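Local atomic coordinates of EGF family domain-containing protein (Toxoplasma gondii, PDB entry 4Z80), a protein that binds a peptide of the rhoptry neck protein TgRON2L1 and probably takes part in the moving junction through which the parasite enters host cells. Residues 253-258 against 287-292; 281-286 against 326-331; 351-356 against 435-440; 405-410 against 428-433. All blocks are in the same frame, centred on the assembly; numbering follows the deposited sequence.

Contact 1 (253-258 against 287-292); sequences FECSIL and GECRLL
A disulfide joins helix 253-258 to strand 289-291, and it is the only bond between the two segments. Cys-255 SG and Cys-289 SG are 2.1 Å apart. Each sulphur is anti to its own backbone N, and both CB atoms point toward the other segment, so the sulphurs meet between the two backbones; a chi3 of 84° gives the bridge a right-handed twist. The link draws Cys-255 CA and Cys-289 CA to 5.6 Å, whereas the short axes pass 8.6 Å apart at 37°, both chains running in broadly the same direction.

The apolar contacts come from Leu-258, one helical turn further on and on the same side of the helix. Its CG also lies anti to the backbone N, which sends the branch toward the strand. Leu-258 CD2 rests 3.9 Å from Cys-289 SG, and Leu-258 CG meets the tip of Leu-291, CD2, at 4.4 Å. The strand is thus held at two levels of the helix, by sulphur first and by leucines next.

Polar interactions stay within the helix or reach other parts of the chain. Ser-256 OG donates to Phe-253 O at 2.6 Å, in the carbonyl plane and on a lone pair, while Ile-257 N also donates to this oxygen. Glu-254 forms a salt bridge with Arg-40, and Arg-290 NH1 donates to Lys-118 O.

With no hydrogen bond across the interface and every touching residue buried, the join between 253-258 and strand 289-291 rests on one cystine bridge and the leucines beside it.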
loop_
_atom_site.group_PDB
_atom_site.type_symbol
_atom_site.label_atom_id
_atom_site.label_comp_id
_atom_site.label_asym_id
_atom_site.label_seq_id
_atom_site.Cartn_x
_atom_site.Cartn_y
_atom_site.Cartn_z
ATOM N N PHE A 253 -0.454 -5.655 8.282
ATOM C CA PHE A 253 0.220 -4.685 9.136
ATOM C C PHE A 253 1.738 -4.872 9.104
ATOM O O PHE A 253 2.490 -3.898 9.064
ATOM C CB PHE A 253 -0.274 -4.758 10.579
ATOM C CG PHE A 253 0.517 -3.888 11.512
ATOM C CD1 PHE A 253 0.473 -2.507 11.400
ATOM C CD2 PHE A 253 1.348 -4.450 12.469
ATOM C CE1 PHE A 253 1.218 -1.707 12.230
ATOM C CE2 PHE A 253 2.093 -3.652 13.310
ATOM C CZ PHE A 253 2.035 -2.277 13.192
ATOM N N GLU A 254 2.196 -6.118 9.120
ATOM C CA GLU A 254 3.624 -6.371 9.032
ATOM C C GLU A 254 4.185 -5.851 7.705
ATOM O O GLU A 254 5.305 -5.357 7.644
ATOM C CB GLU A 254 3.903 -7.860 9.207
ATOM C CG GLU A 254 3.655 -8.360 10.638
ATOM C CD GLU A 254 2.179 -8.538 10.985
ATOM O OE1 GLU A 254 1.331 -8.579 10.067
ATOM O OE2 GLU A 254 1.868 -8.641 12.193
ATOM N N CYS A 255 3.382 -5.925 6.649
ATOM C CA CYS A 255 3.787 -5.383 5.359
ATOM C C CYS A 255 3.982 -3.866 5.462
ATOM O O CYS A 255 4.943 -3.322 4.911
ATOM C CB CYS A 255 2.743 -5.747 4.302
ATOM S SG CYS A 255 3.174 -5.276 2.614
ATOM N N SER A 256 3.095 -3.178 6.182
ATOM C CA SER A 256 3.248 -1.728 6.377
ATOM C C SER A 256 4.551 -1.395 7.121
ATOM O O SER A 256 5.162 -0.355 6.865
ATOM C CB SER A 256 2.042 -1.131 7.124
ATOM O OG SER A 256 2.069 -1.389 8.524
ATOM N N ILE A 257 4.986 -2.278 8.022
ATOM C CA ILE A 257 6.220 -2.044 8.763
ATOM C C ILE A 257 7.411 -2.056 7.810
ATOM O O ILE A 257 8.349 -1.272 7.971
ATOM C CB ILE A 257 6.424 -3.101 9.882
ATOM C CG1 ILE A 257 5.419 -2.864 11.019
ATOM C CG2 ILE A 257 7.869 -3.071 10.426
ATOM C CD1 ILE A 257 5.435 -3.939 12.109
ATOM N N LEU A 258 7.393 -2.947 6.821
ATOM C CA LEU A 258 8.462 -2.956 5.831
ATOM C C LEU A 258 8.572 -1.583 5.169
ATOM O O LEU A 258 9.667 -1.063 4.989
ATOM C CB LEU A 258 8.240 -4.047 4.775
ATOM C CG LEU A 258 9.323 -4.145 3.693
ATOM C CD1 LEU A 258 10.699 -4.443 4.301
ATOM C CD2 LEU A 258 8.960 -5.200 2.657
ATOM N N GLY A 287 1.759 -14.436 0.753
ATOM C CA GLY A 287 2.530 -13.704 1.739
ATOM C C GLY A 287 3.443 -12.638 1.152
ATOM O O GLY A 287 4.197 -11.999 1.883
ATOM N N GLU A 288 3.375 -12.407 -0.154
ATOM C CA GLU A 288 4.246 -11.406 -0.751
ATOM C C GLU A 288 3.853 -9.985 -0.336
ATOM O O GLU A 288 2.677 -9.602 -0.421
ATOM C CB GLU A 288 4.248 -11.515 -2.274
ATOM C CG GLU A 288 5.176 -10.494 -2.915
ATOM C CD GLU A 288 5.437 -10.756 -4.379
ATOM O OE1 GLU A 288 4.659 -11.510 -5.003
ATOM O OE2 GLU A 288 6.426 -10.211 -4.904
ATOM N N CYS A 289 4.847 -9.217 0.102
ATOM C CA CYS A 289 4.701 -7.793 0.400
ATOM C C CYS A 289 5.498 -7.013 -0.638
ATOM O O CYS A 289 6.720 -7.148 -0.711
ATOM C CB CYS A 289 5.188 -7.476 1.819
ATOM S SG CYS A 289 5.155 -5.733 2.289
ATOM N N ARG A 290 4.811 -6.206 -1.443
ATOM C CA ARG A 290 5.455 -5.444 -2.513
ATOM C C ARG A 290 5.238 -3.952 -2.288
ATOM O O ARG A 290 4.103 -3.489 -2.250
ATOM C CB ARG A 290 4.904 -5.857 -3.876
ATOM C CG ARG A 290 5.762 -5.412 -5.037
ATOM C CD ARG A 290 6.862 -6.442 -5.315
ATOM N NE ARG A 290 7.770 -5.989 -6.364
ATOM C CZ ARG A 290 7.455 -5.950 -7.655
ATOM N NH1 ARG A 290 6.245 -6.326 -8.050
ATOM N NH2 ARG A 290 8.336 -5.525 -8.545
ATOM N N LEU A 291 6.326 -3.208 -2.120
ATOM C CA LEU A 291 6.256 -1.760 -1.978
ATOM C C LEU A 291 5.892 -1.130 -3.315
ATOM O O LEU A 291 6.363 -1.584 -4.356
ATOM C CB LEU A 291 7.589 -1.200 -1.484
ATOM C CG LEU A 291 8.082 -1.738 -0.138
ATOM C CD1 LEU A 291 9.447 -1.152 0.164
ATOM C CD2 LEU A 291 7.117 -1.449 0.992
ATOM N N LEU A 292 5.039 -0.106 -3.271
ATOM C CA LEU A 292 4.692 0.680 -4.452
ATOM C C LEU A 292 5.499 1.970 -4.440
ATOM O O LEU A 292 5.718 2.575 -3.386
ATOM C CB LEU A 292 3.202 0.990 -4.496
ATOM C CG LEU A 292 2.255 -0.210 -4.453
ATOM C CD1 LEU A 292 0.806 0.269 -4.425
ATOM C CD2 LEU A 292 2.483 -1.138 -5.627
#

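Contact 2 (281-286 against 326-331); sequences MFDMST and SSNMVY
Met-281, Asp-283, Met-329 and Tyr-331 share one face of an antiparallel pair, and Phe-282 and Val-330 the other. The Met-281 and Met-329 chains, both bent at chi2 and chi3, cross at about a right angle with their CE methyls 3.8 Å apart. Met-281 SD approaches the Tyr-331 ring obliquely, 3.8 Å from CD2, in a Met-aromatic contact. On the reverse face, Val-330 CG2 lies near the plane at the edge of the Phe-282 ring and 3.7 Å from Met-284 CG.

Where the strands end, Asp-283 OD1 gathers three donors. Ser-285 N donates to the anti lone pair of OD1 at 2.9 Å, closing an Asx turn, and Ser-285 OG donates from above the carboxylate plane at 2.7 Å. Asn-328 ND2 donates from further above that plane at 3.2 Å, with amide and carboxylate 72° apart. This grip would be expected to stabilise the charged carboxylate. The backbone is laced through Phe-282 and Val-330, then by Met-284 N to Asn-328 O at 2.8 Å.

The two strands are the inner pair of a four-stranded sheet, between 97-98 and 289-291. Phe-282 leans on helix 252-262, while Met-329 and Tyr-331 pack against strand 101-104.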
loop_
_atom_site.group_PDB
_atom_site.type_symbol
_atom_site.label_atom_id
_atom_site.label_comp_id
_atom_site.label_asym_id
_atom_site.label_seq_id
_atom_site.Cartn_x
_atom_site.Cartn_y
_atom_site.Cartn_z
ATOM N N MET A 281 1.338 -3.431 -1.563
ATOM C CA MET A 281 0.389 -4.498 -1.837
ATOM C C MET A 281 0.785 -5.761 -1.080
ATOM O O MET A 281 1.922 -6.209 -1.189
ATOM C CB MET A 281 0.348 -4.803 -3.330
ATOM C CG MET A 281 -0.123 -3.658 -4.204
ATOM S SD MET A 281 -1.799 -3.093 -3.818
ATOM C CE MET A 281 -2.709 -4.618 -3.999
ATOM N N PHE A 282 -0.146 -6.322 -0.319
ATOM C CA PHE A 282 0.053 -7.613 0.326
ATOM C C PHE A 282 -0.821 -8.659 -0.339
ATOM O O PHE A 282 -1.986 -8.406 -0.632
ATOM C CB PHE A 282 -0.262 -7.520 1.813
ATOM C CG PHE A 282 0.054 -8.773 2.579
ATOM C CD1 PHE A 282 1.370 -9.140 2.806
ATOM C CD2 PHE A 282 -0.959 -9.569 3.086
ATOM C CE1 PHE A 282 1.674 -10.290 3.514
ATOM C CE2 PHE A 282 -0.662 -10.727 3.801
ATOM C CZ PHE A 282 0.658 -11.082 4.014
ATOM N N ASP A 283 -0.242 -9.829 -0.599
ATOM C CA ASP A 283 -0.967 -10.951 -1.173
ATOM C C ASP A 283 -1.246 -11.978 -0.068
ATOM O O ASP A 283 -0.317 -12.618 0.438
ATOM C CB ASP A 283 -0.152 -11.551 -2.320
ATOM C CG ASP A 283 -0.916 -12.596 -3.116
ATOM O OD1 ASP A 283 -1.761 -13.312 -2.540
ATOM O OD2 ASP A 283 -0.657 -12.714 -4.334
ATOM N N MET A 284 -2.516 -12.112 0.314
ATOM C CA MET A 284 -2.913 -12.993 1.417
ATOM C C MET A 284 -2.597 -14.449 1.125
ATOM O O MET A 284 -2.419 -15.241 2.051
ATOM C CB MET A 284 -4.413 -12.873 1.708
ATOM C CG MET A 284 -4.890 -11.499 2.136
ATOM S SD MET A 284 -4.394 -11.003 3.794
ATOM C CE MET A 284 -5.316 -12.181 4.784
ATOM N N SER A 285 -2.549 -14.814 -0.150
ATOM C CA SER A 285 -2.384 -16.219 -0.500
ATOM C C SER A 285 -0.907 -16.623 -0.518
ATOM O O SER A 285 -0.579 -17.751 -0.152
ATOM C CB SER A 285 -3.044 -16.517 -1.847
ATOM O OG SER A 285 -2.375 -15.875 -2.910
ATOM N N THR A 286 -0.020 -15.708 -0.904
ATOM C CA THR A 286 1.402 -16.036 -1.046
ATOM C C THR A 286 2.285 -15.425 0.040
ATOM O O THR A 286 3.438 -15.836 0.212
ATOM C CB THR A 286 1.941 -15.576 -2.401
ATOM O OG1 THR A 286 1.945 -14.141 -2.452
ATOM C CG2 THR A 286 1.091 -16.130 -3.538
ATOM N N SER A 326 -9.596 -10.266 -7.347
ATOM C CA SER A 326 -8.577 -9.501 -6.624
ATOM C C SER A 326 -8.680 -9.668 -5.100
ATOM O O SER A 326 -7.980 -8.986 -4.366
ATOM C CB SER A 326 -8.659 -8.009 -6.995
ATOM O OG SER A 326 -9.753 -7.352 -6.391
ATOM N N SER A 327 -9.524 -10.584 -4.627
ATOM C CA SER A 327 -9.826 -10.663 -3.202
ATOM C C SER A 327 -8.689 -11.177 -2.329
ATOM O O SER A 327 -8.801 -11.146 -1.106
ATOM C CB SER A 327 -11.051 -11.534 -2.969
ATOM O OG SER A 327 -12.195 -10.963 -3.579
ATOM N N ASN A 328 -7.611 -11.645 -2.945
ATOM C CA ASN A 328 -6.414 -12.025 -2.206
ATOM C C ASN A 328 -5.467 -10.849 -1.967
ATOM O O ASN A 328 -4.541 -10.941 -1.163
ATOM C CB ASN A 328 -5.669 -13.128 -2.955
ATOM C CG ASN A 328 -5.273 -12.713 -4.376
ATOM O OD1 ASN A 328 -6.080 -12.149 -5.132
ATOM N ND2 ASN A 328 -4.024 -12.988 -4.743
ATOM N N MET A 329 -5.703 -9.738 -2.665
ATOM C CA MET A 329 -4.821 -8.580 -2.602
ATOM C C MET A 329 -5.301 -7.574 -1.573
ATOM O O MET A 329 -6.497 -7.461 -1.309
ATOM C CB MET A 329 -4.724 -7.906 -3.971
ATOM C CG MET A 329 -4.184 -8.787 -5.082
ATOM S SD MET A 329 -2.638 -9.636 -4.664
ATOM C CE MET A 329 -1.592 -8.256 -4.243
ATOM N N VAL A 330 -4.344 -6.862 -0.989
ATOM C CA VAL A 330 -4.625 -5.863 0.030
ATOM C C VAL A 330 -3.784 -4.627 -0.238
ATOM O O VAL A 330 -2.566 -4.721 -0.354
ATOM C CB VAL A 330 -4.308 -6.378 1.455
ATOM C CG1 VAL A 330 -4.967 -5.516 2.493
ATOM C CG2 VAL A 330 -4.731 -7.835 1.634
ATOM N N TYR A 331 -4.438 -3.474 -0.331
ATOM C CA TYR A 331 -3.761 -2.192 -0.432
ATOM C C TYR A 331 -3.511 -1.674 0.978
ATOM O O TYR A 331 -4.437 -1.456 1.744
ATOM C CB TYR A 331 -4.598 -1.196 -1.254
ATOM C CG TYR A 331 -3.891 0.113 -1.570
ATOM C CD1 TYR A 331 -3.955 1.191 -0.692
ATOM C CD2 TYR A 331 -3.157 0.265 -2.740
ATOM C CE1 TYR A 331 -3.305 2.391 -0.978
ATOM C CE2 TYR A 331 -2.506 1.456 -3.031
ATOM C CZ TYR A 331 -2.581 2.510 -2.146
ATOM O OH TYR A 331 -1.920 3.690 -2.441
#

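Contact 3 (351-356 against 435-440); sequences KNVRWG and ECLIHS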
loop_
_atom_site.group_PDB
_atom_site.type_symbol
_atom_site.label_atom_id
_atom_site.label_comp_id
_atom_site.label_asym_id
_atom_site.label_seq_id
_atom_site.Cartn_x
_atom_site.Cartn_y
_atom_site.Cartn_z
ATOM N N LYS A 351 -21.812 -13.071 5.149
ATOM C CA LYS A 351 -22.943 -13.770 4.567
ATOM C C LYS A 351 -24.143 -13.780 5.505
ATOM O O LYS A 351 -24.007 -13.810 6.734
ATOM C CB LYS A 351 -22.567 -15.209 4.185
ATOM C CG LYS A 351 -22.259 -16.129 5.350
ATOM C CD LYS A 351 -22.131 -17.568 4.859
ATOM C CE LYS A 351 -21.834 -18.518 6.007
ATOM N NZ LYS A 351 -21.830 -19.929 5.540
ATOM N N ASN A 352 -25.318 -13.714 4.892
ATOM C CA ASN A 352 -26.583 -13.960 5.564
ATOM C C ASN A 352 -26.893 -12.971 6.675
ATOM O O ASN A 352 -27.554 -13.317 7.645
ATOM C CB ASN A 352 -26.605 -15.394 6.118
ATOM C CG ASN A 352 -26.548 -16.442 5.027
ATOM O OD1 ASN A 352 -25.618 -17.244 4.972
ATOM N ND2 ASN A 352 -27.545 -16.438 4.145
ATOM N N VAL A 353 -26.442 -11.726 6.522
ATOM C CA VAL A 353 -26.791 -10.691 7.482
ATOM C C VAL A 353 -27.074 -9.367 6.793
ATOM O O VAL A 353 -26.681 -9.159 5.642
ATOM C CB VAL A 353 -25.691 -10.484 8.547
ATOM C CG1 VAL A 353 -25.670 -11.670 9.535
ATOM C CG2 VAL A 353 -24.323 -10.283 7.894
ATOM N N ARG A 354 -27.775 -8.510 7.531
ATOM C CA ARG A 354 -28.168 -7.164 7.094
ATOM C C ARG A 354 -27.693 -6.126 8.118
ATOM O O ARG A 354 -27.880 -6.324 9.320
ATOM C CB ARG A 354 -29.691 -7.061 6.952
ATOM C CG ARG A 354 -30.357 -8.139 6.125
ATOM C CD ARG A 354 -31.804 -8.367 6.567
ATOM N NE ARG A 354 -32.633 -7.173 6.423
ATOM C CZ ARG A 354 -33.843 -7.034 6.958
ATOM N NH1 ARG A 354 -34.372 -8.007 7.695
ATOM N NH2 ARG A 354 -34.527 -5.914 6.770
ATOM N N TRP A 355 -27.107 -5.013 7.673
ATOM C CA TRP A 355 -26.697 -3.955 8.604
ATOM C C TRP A 355 -27.881 -3.350 9.345
ATOM O O TRP A 355 -28.905 -3.051 8.734
ATOM C CB TRP A 355 -25.969 -2.817 7.876
ATOM C CG TRP A 355 -24.733 -3.224 7.138
ATOM C CD1 TRP A 355 -24.576 -3.313 5.786
ATOM C CD2 TRP A 355 -23.470 -3.582 7.713
ATOM N NE1 TRP A 355 -23.302 -3.712 5.482
ATOM C CE2 TRP A 355 -22.600 -3.880 6.646
ATOM C CE3 TRP A 355 -22.994 -3.676 9.022
ATOM C CZ2 TRP A 355 -21.283 -4.284 6.849
ATOM C CZ3 TRP A 355 -21.690 -4.072 9.225
ATOM C CH2 TRP A 355 -20.847 -4.374 8.145
ATOM N N GLY A 356 -27.724 -3.125 10.645
ATOM C CA GLY A 356 -28.767 -2.482 11.425
ATOM C C GLY A 356 -28.256 -1.619 12.558
ATOM O O GLY A 356 -27.047 -1.473 12.768
ATOM N N GLU A 435 -24.675 -0.841 14.278
ATOM C CA GLU A 435 -24.558 -1.234 15.684
ATOM C C GLU A 435 -24.886 -2.707 15.896
ATOM O O GLU A 435 -24.634 -3.249 16.964
ATOM C CB GLU A 435 -25.485 -0.395 16.557
ATOM C CG GLU A 435 -25.264 1.096 16.443
ATOM C CD GLU A 435 -26.408 1.899 17.040
ATOM O OE1 GLU A 435 -27.377 1.292 17.546
ATOM O OE2 GLU A 435 -26.346 3.146 16.983
ATOM N N CYS A 436 -25.494 -3.329 14.894
ATOM C CA CYS A 436 -25.893 -4.724 14.983
ATOM C C CYS A 436 -26.178 -5.291 13.605
ATOM O O CYS A 436 -26.169 -4.569 12.608
ATOM C CB CYS A 436 -27.128 -4.887 15.880
ATOM S SG CYS A 436 -28.570 -3.853 15.407
ATOM N N LEU A 437 -26.418 -6.596 13.560
ATOM C CA LEU A 437 -26.729 -7.297 12.326
ATOM C C LEU A 437 -27.986 -8.138 12.497
ATOM O O LEU A 437 -28.259 -8.658 13.582
ATOM C CB LEU A 437 -25.553 -8.182 11.900
ATOM C CG LEU A 437 -24.261 -7.439 11.569
ATOM C CD1 LEU A 437 -23.088 -8.408 11.529
ATOM C CD2 LEU A 437 -24.396 -6.707 10.246
ATOM N N ILE A 438 -28.751 -8.256 11.419
ATOM C CA ILE A 438 -29.944 -9.090 11.378
ATOM C C ILE A 438 -29.676 -10.264 10.458
ATOM O O ILE A 438 -29.231 -10.069 9.335
ATOM C CB ILE A 438 -31.171 -8.314 10.844
ATOM C CG1 ILE A 438 -31.460 -7.089 11.709
ATOM C CG2 ILE A 438 -32.401 -9.215 10.761
ATOM C CD1 ILE A 438 -32.402 -6.098 11.042
ATOM N N HIS A 439 -29.962 -11.482 10.909
ATOM C CA HIS A 439 -29.779 -12.646 10.058
ATOM C C HIS A 439 -30.855 -12.732 8.986
ATOM O O HIS A 439 -32.032 -12.464 9.245
ATOM C CB HIS A 439 -29.796 -13.935 10.884
ATOM C CG HIS A 439 -29.492 -15.160 10.080
ATOM N ND1 HIS A 439 -30.475 -15.943 9.515
ATOM C CD2 HIS A 439 -28.311 -15.720 9.722
ATOM C CE1 HIS A 439 -29.914 -16.941 8.854
ATOM N NE2 HIS A 439 -28.601 -16.830 8.968
ATOM N N SER A 440 -30.447 -13.115 7.783
ATOM C CA SER A 440 -31.382 -13.396 6.711
ATOM C C SER A 440 -30.799 -14.396 5.736
ATOM O O SER A 440 -29.607 -14.351 5.424
ATOM C CB SER A 440 -31.756 -12.125 5.958
ATOM O OG SER A 440 -32.469 -12.456 4.775
HETATM O O HOH W 1 -34.166 -10.892 8.122
#
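Ile-438 CD1 lies over one face of the Arg-354 guanidinium, and a water sits in plane at its edge. The indole of Trp-355 runs side by side with Leu-437, whose CD2 comes 3.6 Å from Trp-355 CE3. Two further rings, those of Trp-405 and Phe-19, meet this indole edge-to-face. These groups stand on an antiparallel ladder that ends in a classic beta bulge, within the three-stranded sheet 363-366, 353-359, 436-440.

The ladder pairs Arg-354 with Ile-438 through two backbone bonds, Arg-354 N to Ile-438 O being the shorter at 2.8 Å. At the bulge, Gly-356 O accepts from both Glu-435 N and Cys-436 N, the first in the carbonyl plane and the second well above it. Cys-436 SG, in a disulfide with Cys-364 of strand 363-366, the other outer strand of the sheet, reaches across the middle strand and packs on Gly-356, 3.6 Å from its C.

Arg-354 is bent at chi3 (61°), and its CD touches Ser-440 CB at 3.8 Å. NH1 forms a salt bridge with Glu-468, and NE donates to a glycerol. The water bridges NH1 to His-439 O, so the guanidinium is bound to the second strand through solvent as well.

At the other end Asn-352 turns the corner with phi 63°. Its ND2 donates to Ser-440 O at 3.2 Å, almost in the amide plane and on a carbonyl lone pair.

Contact 4 (405-410 against 428-433); sequences WATFVA and FFYSTV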
loop_
_atom_site.group_PDB
_atom_site.type_symbol
_atom_site.label_atom_id
_atom_site.label_comp_id
_atom_site.label_asym_id
_atom_site.label_seq_id
_atom_site.Cartn_x
_atom_site.Cartn_y
_atom_site.Cartn_z
ATOM N N TRP A 405 -21.199 1.106 3.890
ATOM C CA TRP A 405 -21.874 -0.147 4.208
ATOM C C TRP A 405 -22.964 -0.360 3.184
ATOM O O TRP A 405 -23.682 0.585 2.845
ATOM C CB TRP A 405 -22.475 -0.107 5.621
ATOM C CG TRP A 405 -21.506 0.368 6.651
ATOM C CD1 TRP A 405 -20.660 -0.399 7.404
ATOM C CD2 TRP A 405 -21.246 1.729 7.023
ATOM N NE1 TRP A 405 -19.897 0.400 8.225
ATOM C CE2 TRP A 405 -20.236 1.711 8.006
ATOM C CE3 TRP A 405 -21.770 2.963 6.619
ATOM C CZ2 TRP A 405 -19.753 2.872 8.599
ATOM C CZ3 TRP A 405 -21.286 4.108 7.203
ATOM C CH2 TRP A 405 -20.282 4.065 8.174
ATOM N N ALA A 406 -23.084 -1.592 2.692
ATOM C CA ALA A 406 -24.187 -1.963 1.825
ATOM C C ALA A 406 -24.745 -3.317 2.220
ATOM O O ALA A 406 -24.002 -4.202 2.663
ATOM C CB ALA A 406 -23.752 -1.990 0.375
ATOM N N THR A 407 -26.050 -3.477 2.043
ATOM C CA THR A 407 -26.719 -4.762 2.206
ATOM C C THR A 407 -27.231 -5.170 0.855
ATOM O O THR A 407 -27.993 -4.424 0.226
ATOM C CB THR A 407 -27.902 -4.695 3.200
ATOM O OG1 THR A 407 -27.425 -4.379 4.513
ATOM C CG2 THR A 407 -28.683 -6.018 3.243
ATOM N N PHE A 408 -26.797 -6.341 0.405
ATOM C CA PHE A 408 -27.296 -6.940 -0.817
ATOM C C PHE A 408 -28.424 -7.895 -0.479
ATOM O O PHE A 408 -28.278 -8.736 0.401
ATOM C CB PHE A 408 -26.186 -7.672 -1.555
ATOM C CG PHE A 408 -26.643 -8.362 -2.803
ATOM C CD1 PHE A 408 -26.835 -7.643 -3.967
ATOM C CD2 PHE A 408 -26.860 -9.731 -2.821
ATOM C CE1 PHE A 408 -27.251 -8.265 -5.126
ATOM C CE2 PHE A 408 -27.271 -10.365 -3.982
ATOM C CZ PHE A 408 -27.465 -9.634 -5.136
ATOM N N VAL A 409 -29.556 -7.739 -1.157
ATOM C CA VAL A 409 -30.704 -8.614 -0.966
ATOM C C VAL A 409 -30.976 -9.337 -2.274
ATOM O O VAL A 409 -31.438 -8.735 -3.244
ATOM C CB VAL A 409 -31.948 -7.821 -0.515
ATOM C CG1 VAL A 409 -33.129 -8.771 -0.250
ATOM C CG2 VAL A 409 -31.633 -6.984 0.724
ATOM N N ALA A 410 -30.682 -10.636 -2.307
ATOM C CA ALA A 410 -30.892 -11.441 -3.502
ATOM C C ALA A 410 -32.375 -11.647 -3.735
ATOM O O ALA A 410 -33.152 -11.775 -2.786
ATOM C CB ALA A 410 -30.196 -12.780 -3.379
ATOM N N PHE A 428 -28.513 -1.973 -1.211
ATOM C CA PHE A 428 -28.907 -0.831 -0.392
ATOM C C PHE A 428 -27.674 -0.197 0.223
ATOM O O PHE A 428 -26.904 -0.874 0.893
ATOM C CB PHE A 428 -29.888 -1.251 0.702
ATOM C CG PHE A 428 -31.183 -1.769 0.171
ATOM C CD1 PHE A 428 -32.225 -0.906 -0.117
ATOM C CD2 PHE A 428 -31.360 -3.122 -0.055
ATOM C CE1 PHE A 428 -33.415 -1.386 -0.611
ATOM C CE2 PHE A 428 -32.551 -3.605 -0.549
ATOM C CZ PHE A 428 -33.578 -2.738 -0.827
ATOM N N PHE A 429 -27.490 1.100 -0.001
ATOM C CA PHE A 429 -26.298 1.814 0.448
ATOM C C PHE A 429 -26.587 2.674 1.670
ATOM O O PHE A 429 -27.626 3.343 1.745
ATOM C CB PHE A 429 -25.747 2.700 -0.681
ATOM C CG PHE A 429 -25.352 1.955 -1.920
ATOM C CD1 PHE A 429 -24.166 1.246 -1.970
ATOM C CD2 PHE A 429 -26.141 2.001 -3.057
ATOM C CE1 PHE A 429 -23.788 0.573 -3.116
ATOM C CE2 PHE A 429 -25.771 1.327 -4.205
ATOM C CZ PHE A 429 -24.589 0.608 -4.233
ATOM N N TYR A 430 -25.651 2.675 2.620
ATOM C CA TYR A 430 -25.812 3.377 3.884
ATOM C C TYR A 430 -24.643 4.289 4.216
ATOM O O TYR A 430 -23.491 3.974 3.889
ATOM C CB TYR A 430 -25.966 2.369 5.019
ATOM C CG TYR A 430 -27.031 1.325 4.796
ATOM C CD1 TYR A 430 -28.378 1.635 4.915
ATOM C CD2 TYR A 430 -26.685 0.011 4.496
ATOM C CE1 TYR A 430 -29.344 0.672 4.726
ATOM C CE2 TYR A 430 -27.641 -0.953 4.298
ATOM C CZ TYR A 430 -28.968 -0.623 4.418
ATOM O OH TYR A 430 -29.913 -1.598 4.225
ATOM N N SER A 431 -24.944 5.383 4.920
ATOM C CA SER A 431 -23.917 6.249 5.491
ATOM C C SER A 431 -23.999 6.311 7.020
ATOM O O SER A 431 -23.302 7.110 7.649
ATOM C CB SER A 431 -24.022 7.660 4.909
ATOM O OG SER A 431 -25.260 8.255 5.251
ATOM N N THR A 432 -24.834 5.445 7.600
ATOM C CA THR A 432 -25.035 5.342 9.047
ATOM C C THR A 432 -24.100 4.293 9.635
ATOM O O THR A 432 -23.948 3.226 9.052
ATOM C CB THR A 432 -26.482 4.946 9.386
ATOM O OG1 THR A 432 -27.400 5.894 8.820
ATOM C CG2 THR A 432 -26.691 4.873 10.901
ATOM N N VAL A 433 -23.492 4.591 10.780
ATOM C CA VAL A 433 -22.619 3.637 11.460
ATOM C C VAL A 433 -23.460 2.498 12.040
ATOM O O VAL A 433 -24.383 2.748 12.816
ATOM C CB VAL A 433 -21.816 4.323 12.573
ATOM C CG1 VAL A 433 -21.036 3.310 13.414
ATOM C CG2 VAL A 433 -20.872 5.342 11.976
HETATM O O HOH W 2 -29.510 -3.556 6.076
#
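Strands 405-410 and 428-430 run antiparallel at 162°, 4.8 Å apart, with Thr-407 and Phe-428 hydrogen-bonded in both directions and Trp-405 paired with Tyr-430, whose N lies nearly on the C=O axis of Trp-405, 2.9 Å from Trp-405 O.

Trp-405 makes the largest single contribution. Its CG is anti to the carbonyl carbon, which lays the indole along the chain that leaves the second strand. Thr-432 O sits over one face, 3.3 Å from Trp-405 CE3, and Val-433 CA covers the same face, while the backbone of Tyr-430 and Ser-431 borders the edge. The indole NE1 donates to Phe-19 O.

Thr-407 and Tyr-430 cross obliquely. Thr-407 OG1 stands at the edge of the phenol ring, 3.4 Å from Tyr-430 CE2, and a water 2.7 Å from Thr-407 OG1 also bonds to Tyr-430 OH. That hydroxyl has a second partner in a glycerol. Further along, Val-409 CG2 meets the edge of the Phe-428 ring at 3.7 Å from CE2.

On the opposite face, Ala-406 CB touches Phe-429 CD1 at 4.0 Å, and Ala-406 and Phe-408 receive helix 378-387. The disulfide Cys-381–Cys-427 ties this helix to strand 424-430; an antiparallel sheet with a helix bridged onto it in this way is consistent with a PAN (apple) domain.

The four contacts form two groups. Contacts 1 and 2 lie 10 Å apart, centre to centre, and share a sheet in which strand 280-283 stands between 289-291 and 329-332; along the chain their segments alternate, interlocking this region. Contacts 3 and 4 follow, also 10 Å apart, with both segments of contact 4 between those of contact 3. They belong to different sheets, which meet where Trp-355 NE1 approaches Ala-406 O and Trp-355 N approaches Thr-407 OG1. Between the groups the centres are about 25 to 33 Å apart and nothing touches, consistent with two successive domains, DI and DII, each with its own sheets and disulfides.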